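Side-chain contacts in sigma regulatory family protein-PP2C phosphatase (Chlamydia trachomatis serovar L2, PDB 6MAB), which is probably a membrane-bound PP2C-type phosphatase whose periplasmic sensor domain, the part studied here, is thought to respond to TCA-cycle intermediates: residues A171-N176 with V190-T195; N231-C236 with R255-E260. All blocks are in the same frame, centred on the assembly; numbering follows the deposited sequence.

Interaction 1: residues A171-N176 with V190-T195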
loop_
_atom_site.group_PDB
_atom_site.type_symbol
_atom_site.label_atom_id
_atom_site.label_comp_id
_atom_site.label_asym_id
_atom_site.label_seq_id
_atom_site.Cartn_x
_atom_site.Cartn_y
_atom_site.Cartn_z
ATOM N N ALA A 171 1.135 -11.898 0.997
ATOM C CA ALA A 171 0.081 -11.080 0.407
ATOM C C ALA A 171 0.086 -9.724 1.096
ATOM O O ALA A 171 0.233 -9.640 2.316
ATOM C CB ALA A 171 -1.279 -11.720 0.543
ATOM N N ILE A 172 -0.037 -8.669 0.296
ATOM C CA ILE A 172 -0.182 -7.306 0.790
ATOM C C ILE A 172 -1.667 -6.997 0.871
ATOM O O ILE A 172 -2.389 -7.152 -0.129
ATOM C CB ILE A 172 0.530 -6.307 -0.134
ATOM C CG1 ILE A 172 2.004 -6.681 -0.306
ATOM C CG2 ILE A 172 0.347 -4.867 0.360
ATOM C CD1 ILE A 172 2.820 -6.717 0.965
ATOM N N LEU A 173 -2.117 -6.575 2.056
ATOM C CA LEU A 173 -3.535 -6.398 2.376
ATOM C C LEU A 173 -3.852 -4.930 2.581
ATOM O O LEU A 173 -3.176 -4.244 3.350
ATOM C CB LEU A 173 -3.922 -7.141 3.662
ATOM C CG LEU A 173 -4.280 -8.612 3.662
ATOM C CD1 LEU A 173 -3.392 -9.415 2.744
ATOM C CD2 LEU A 173 -4.197 -9.080 5.106
ATOM N N SER A 174 -4.933 -4.470 1.954
ATOM C CA SER A 174 -5.472 -3.161 2.281
ATOM C C SER A 174 -6.095 -3.183 3.677
ATOM O O SER A 174 -6.366 -4.239 4.259
ATOM C CB SER A 174 -6.519 -2.753 1.248
ATOM O OG SER A 174 -7.735 -3.428 1.517
ATOM N N LYS A 175 -6.363 -1.986 4.194
ATOM C CA LYS A 175 -6.884 -1.835 5.550
ATOM C C LYS A 175 -8.211 -2.571 5.755
ATOM O O LYS A 175 -8.447 -3.148 6.830
ATOM C CB LYS A 175 -7.049 -0.347 5.863
ATOM C CG LYS A 175 -7.417 -0.045 7.309
ATOM C CD LYS A 175 -7.541 1.456 7.559
ATOM N N ASN A 176 -9.109 -2.533 4.762
ATOM C CA ASN A 176 -10.427 -3.146 4.888
ATOM C C ASN A 176 -10.458 -4.585 4.379
ATOM O O ASN A 176 -11.542 -5.156 4.227
ATOM C CB ASN A 176 -11.521 -2.362 4.130
ATOM C CG ASN A 176 -11.607 -0.899 4.508
ATOM O OD1 ASN A 176 -11.790 -0.027 3.643
ATOM N ND2 ASN A 176 -11.557 -0.623 5.797
ATOM N N VAL A 190 -8.895 -9.942 -3.944
ATOM C CA VAL A 190 -9.835 -10.841 -3.295
ATOM C C VAL A 190 -9.917 -10.441 -1.835
ATOM O O VAL A 190 -8.931 -9.992 -1.242
ATOM C CB VAL A 190 -9.385 -12.312 -3.449
ATOM C CG1 VAL A 190 -10.240 -13.248 -2.630
ATOM C CG2 VAL A 190 -9.411 -12.703 -4.952
ATOM N N SER A 191 -11.103 -10.600 -1.257
ATOM C CA SER A 191 -11.333 -10.304 0.149
ATOM C C SER A 191 -10.878 -11.438 1.068
ATOM O O SER A 191 -11.140 -12.615 0.815
ATOM C CB SER A 191 -12.816 -10.035 0.388
ATOM O OG SER A 191 -13.047 -9.843 1.774
ATOM N N ILE A 192 -10.224 -11.071 2.173
ATOM C CA ILE A 192 -9.889 -12.066 3.192
ATOM C C ILE A 192 -11.018 -12.418 4.140
ATOM O O ILE A 192 -10.840 -13.304 4.981
ATOM C CB ILE A 192 -8.722 -11.591 4.070
ATOM C CG1 ILE A 192 -9.131 -10.357 4.881
ATOM C CG2 ILE A 192 -7.500 -11.308 3.194
ATOM C CD1 ILE A 192 -8.145 -9.996 5.984
ATOM N N HIS A 193 -12.163 -11.742 4.070
ATOM C CA HIS A 193 -13.245 -11.966 5.016
ATOM C C HIS A 193 -14.212 -13.021 4.482
ATOM O O HIS A 193 -13.999 -13.602 3.414
ATOM C CB HIS A 193 -13.939 -10.642 5.313
ATOM C CG HIS A 193 -13.024 -9.636 5.934
ATOM N ND1 HIS A 193 -12.340 -9.885 7.104
ATOM C CD2 HIS A 193 -12.651 -8.398 5.534
ATOM C CE1 HIS A 193 -11.586 -8.839 7.401
ATOM N NE2 HIS A 193 -11.755 -7.924 6.463
ATOM N N LYS A 194 -15.315 -13.256 5.216
ATOM C CA LYS A 194 -16.315 -14.220 4.769
ATOM C C LYS A 194 -17.084 -13.687 3.572
ATOM O O LYS A 194 -17.555 -14.467 2.746
ATOM C CB LYS A 194 -17.276 -14.546 5.907
ATOM C CG LYS A 194 -18.340 -15.602 5.584
ATOM C CD LYS A 194 -19.198 -15.898 6.805
ATOM N N THR A 195 -17.179 -12.362 3.452
ATOM C CA THR A 195 -17.944 -11.702 2.411
ATOM C C THR A 195 -17.049 -10.712 1.689
ATOM O O THR A 195 -15.989 -10.323 2.181
ATOM C CB THR A 195 -19.143 -10.947 2.990
ATOM O OG1 THR A 195 -18.650 -9.981 3.941
ATOM C CG2 THR A 195 -20.112 -11.924 3.643
HETATM O O HOH W 1 -9.723 -6.204 7.449
#
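Leu173, on strand 169-174, meets Ile192 through a single pair of methyls, CD2 of the leucine lying 4.1 Å from CD1 of the isoleucine. The two side chains cross at about a right angle, and the touch is confined to these methyl ends. Ile192 CG1 sits between its own backbone N and carbonyl carbon (chi1 65°), which sends CD1 toward the strand, while Ile179 of the next strand lines the same apolar patch. Further along, at Lys175 and Asn176, the contact turns polar. The carbonyl O of Lys175 receives a weak, long bond from a water that lies 2.8 Å from His193 NE2, in the plane of the imidazole. Asn176 O also lies at that ring edge, but at 3.6 Å from NE2 it is only a neighbour; its hydrogen bond is with Gln200 NE2. One face of the imidazole is covered by Ile192 CG1, 3.8 Å above the plane and over its centre. In segment 190-195 Ser191 OG accepts from His193 N at 3.1 Å, nearly straight at 165°, forming an ST turn, and donates to Thr195 O. Gln200 NE2 also bonds to Ser191 OG, so one amide links both segments. The ST turn is part of the long connection laid over a sheet face, an organisation consistent with a PAS-like module of a Cache sensor domain.

Interaction 2: residues N231-C236 with R255-E260; sequences NFVSFC and RILTYE
In the six-stranded antiparallel sheet, consistent with a PAS-like module, Val233 and Phe235 of strand 232-237 reach past the intervening strand 240-249 to Leu257 and Tyr259 of strand 254-261. Strand 240-249 is the backbone partner of residues 231, 233 and 235. Strands 232-236 and 255-260 therefore point broadly the same way, but the twist opens 59° between them and their axes approach to 8.9 Å. The side chains bridging that gap all rise from one face; on the other, Ile256 and Thr258 pack against helix 2-31. The side chains of Val233 and Leu257 cross obliquely, with Val233 CG2 4.0 Å from Leu257 CD1. The other branch of Leu257, CD2, makes a looser touch with Phe235 CZ at 4.3 Å. Phe235 and Tyr259 form an offset edge-to-face pair, with ring centroids 5.7 Å apart and planes at 62°, the phenylalanine presenting its edge. A chi1 of 62° tucks Phe235 CG over its own backbone and turns the ring toward Tyr259. Leu223 packs on both Val233 and Phe235, and Met242 and Leu187 lie against Tyr259, whose buried hydroxyl bonds to Asp184. The tightest point comes before the tyrosine ring: Phe235 CZ is 3.7 Å from Tyr259 CB, which lies near the plane of the phenylalanine ring at its edge.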
loop_
_atom_site.group_PDB
_atom_site.type_symbol
_atom_site.label_atom_id
_atom_site.label_comp_id
_atom_site.label_asym_id
_atom_site.label_seq_id
_atom_site.Cartn_x
_atom_site.Cartn_y
_atom_site.Cartn_z
ATOM N N ASN A 231 -3.053 -13.522 15.800
ATOM C CA ASN A 231 -2.971 -13.109 14.399
ATOM C C ASN A 231 -2.631 -14.247 13.449
ATOM O O ASN A 231 -2.282 -13.984 12.296
ATOM C CB ASN A 231 -1.967 -11.968 14.216
ATOM C CG ASN A 231 -2.319 -10.740 15.049
ATOM O OD1 ASN A 231 -1.492 -10.230 15.798
ATOM N ND2 ASN A 231 -3.549 -10.270 14.917
ATOM N N PHE A 232 -2.742 -15.504 13.876
ATOM C CA PHE A 232 -2.623 -16.613 12.946
ATOM C C PHE A 232 -3.994 -17.001 12.418
ATOM O O PHE A 232 -5.012 -16.885 13.119
ATOM C CB PHE A 232 -1.955 -17.817 13.615
ATOM C CG PHE A 232 -0.487 -17.591 13.924
ATOM C CD1 PHE A 232 0.477 -17.785 12.942
ATOM C CD2 PHE A 232 -0.085 -17.176 15.173
ATOM C CE1 PHE A 232 1.822 -17.582 13.230
ATOM C CE2 PHE A 232 1.255 -16.969 15.457
ATOM C CZ PHE A 232 2.201 -17.165 14.481
ATOM N N VAL A 233 -4.004 -17.460 11.167
ATOM C CA VAL A 233 -5.234 -17.761 10.445
ATOM C C VAL A 233 -5.073 -19.024 9.615
ATOM O O VAL A 233 -3.966 -19.451 9.286
ATOM C CB VAL A 233 -5.636 -16.598 9.527
ATOM C CG1 VAL A 233 -5.923 -15.343 10.355
ATOM C CG2 VAL A 233 -4.524 -16.345 8.503
ATOM N N SER A 234 -6.216 -19.603 9.235
ATOM C CA SER A 234 -6.253 -20.688 8.271
ATOM C C SER A 234 -7.203 -20.310 7.145
ATOM O O SER A 234 -8.149 -19.543 7.341
ATOM C CB SER A 234 -6.701 -22.027 8.909
ATOM O OG SER A 234 -8.041 -21.961 9.364
ATOM N N PHE A 235 -6.917 -20.836 5.962
ATOM C CA PHE A 235 -7.773 -20.635 4.800
ATOM C C PHE A 235 -7.380 -21.672 3.760
ATOM O O PHE A 235 -6.417 -22.415 3.935
ATOM C CB PHE A 235 -7.667 -19.200 4.264
ATOM C CG PHE A 235 -6.306 -18.810 3.790
ATOM C CD1 PHE A 235 -5.322 -18.445 4.708
ATOM C CD2 PHE A 235 -6.023 -18.747 2.438
ATOM C CE1 PHE A 235 -4.065 -18.051 4.275
ATOM C CE2 PHE A 235 -4.782 -18.364 1.989
ATOM C CZ PHE A 235 -3.799 -17.994 2.906
ATOM N N CYS A 236 -8.160 -21.733 2.683
ATOM C CA CYS A 236 -7.895 -22.651 1.588
ATOM C C CYS A 236 -7.653 -21.878 0.301
ATOM O O CYS A 236 -8.256 -20.821 0.064
ATOM C CB CYS A 236 -9.059 -23.627 1.398
ATOM S SG CYS A 236 -9.204 -24.806 2.734
ATOM N N ARG A 255 -1.431 -4.054 5.612
ATOM C CA ARG A 255 -1.058 -5.203 6.410
ATOM C C ARG A 255 -0.301 -6.175 5.527
ATOM O O ARG A 255 -0.370 -6.107 4.303
ATOM C CB ARG A 255 -2.286 -5.909 7.024
ATOM C CG ARG A 255 -3.256 -4.983 7.752
ATOM C CD ARG A 255 -3.977 -5.701 8.898
ATOM N NE ARG A 255 -5.207 -6.357 8.500
ATOM C CZ ARG A 255 -5.888 -7.183 9.292
ATOM N NH1 ARG A 255 -5.442 -7.459 10.515
ATOM N NH2 ARG A 255 -7.012 -7.741 8.865
ATOM N N ILE A 256 0.408 -7.100 6.158
ATOM C CA ILE A 256 1.125 -8.152 5.455
ATOM C C ILE A 256 0.608 -9.490 5.968
ATOM O O ILE A 256 0.559 -9.720 7.184
ATOM C CB ILE A 256 2.648 -8.050 5.653
ATOM C CG1 ILE A 256 3.200 -6.784 4.995
ATOM C CG2 ILE A 256 3.359 -9.226 5.043
ATOM C CD1 ILE A 256 4.619 -6.481 5.435
ATOM N N LEU A 257 0.225 -10.359 5.045
ATOM C CA LEU A 257 -0.160 -11.734 5.339
ATOM C C LEU A 257 0.946 -12.637 4.815
ATOM O O LEU A 257 1.188 -12.671 3.609
ATOM C CB LEU A 257 -1.497 -12.089 4.666
ATOM C CG LEU A 257 -1.861 -13.580 4.682
ATOM C CD1 LEU A 257 -2.210 -14.100 6.056
ATOM C CD2 LEU A 257 -3.048 -13.798 3.716
ATOM N N THR A 258 1.644 -13.356 5.699
ATOM C CA THR A 258 2.491 -14.441 5.214
ATOM C C THR A 258 1.726 -15.755 5.353
ATOM O O THR A 258 0.878 -15.898 6.230
ATOM C CB THR A 258 3.810 -14.498 5.965
ATOM O OG1 THR A 258 3.534 -14.485 7.360
ATOM C CG2 THR A 258 4.672 -13.296 5.581
ATOM N N TYR A 259 1.987 -16.698 4.453
ATOM C CA TYR A 259 1.207 -17.928 4.467
ATOM C C TYR A 259 2.026 -19.038 3.835
ATOM O O TYR A 259 3.003 -18.794 3.115
ATOM C CB TYR A 259 -0.174 -17.750 3.772
ATOM C CG TYR A 259 -0.132 -17.437 2.266
ATOM C CD1 TYR A 259 0.082 -16.144 1.814
ATOM C CD2 TYR A 259 -0.301 -18.443 1.315
ATOM C CE1 TYR A 259 0.144 -15.843 0.446
ATOM C CE2 TYR A 259 -0.255 -18.142 -0.059
ATOM C CZ TYR A 259 -0.026 -16.842 -0.468
ATOM O OH TYR A 259 0.048 -16.525 -1.817
ATOM N N GLU A 260 1.606 -20.268 4.124
ATOM C CA GLU A 260 2.316 -21.467 3.706
ATOM C C GLU A 260 1.334 -22.627 3.766
ATOM O O GLU A 260 0.372 -22.601 4.540
ATOM C CB GLU A 260 3.521 -21.728 4.624
ATOM C CG GLU A 260 4.311 -22.985 4.313
ATOM C CD GLU A 260 4.883 -23.011 2.894
ATOM O OE1 GLU A 260 4.106 -23.186 1.912
ATOM O OE2 GLU A 260 6.125 -22.865 2.767
#

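How the interactions relate
From the N terminus, the chain passes through helix 2-31 and the five-stranded sheet before reaching interaction 1, which closes a loop of 13 residues around strand 179-182. Interaction 2 opens only after this and closes a second loop, of 18 residues, that carries strand 240-249. The loops follow in series, neither nested nor crossed. The centres of the two contacts are about 11 Å apart, and the six-stranded sheet joins them: strands 169-174 and 254-261 are antiparallel neighbours, probably bonded from Ala171 N to Leu257 O and from Arg255 N to Leu173 O. Leu173 packs on Leu257 and Ile192 on Arg255, the latter tying the loop that holds residues 190-195 to strand 254-261.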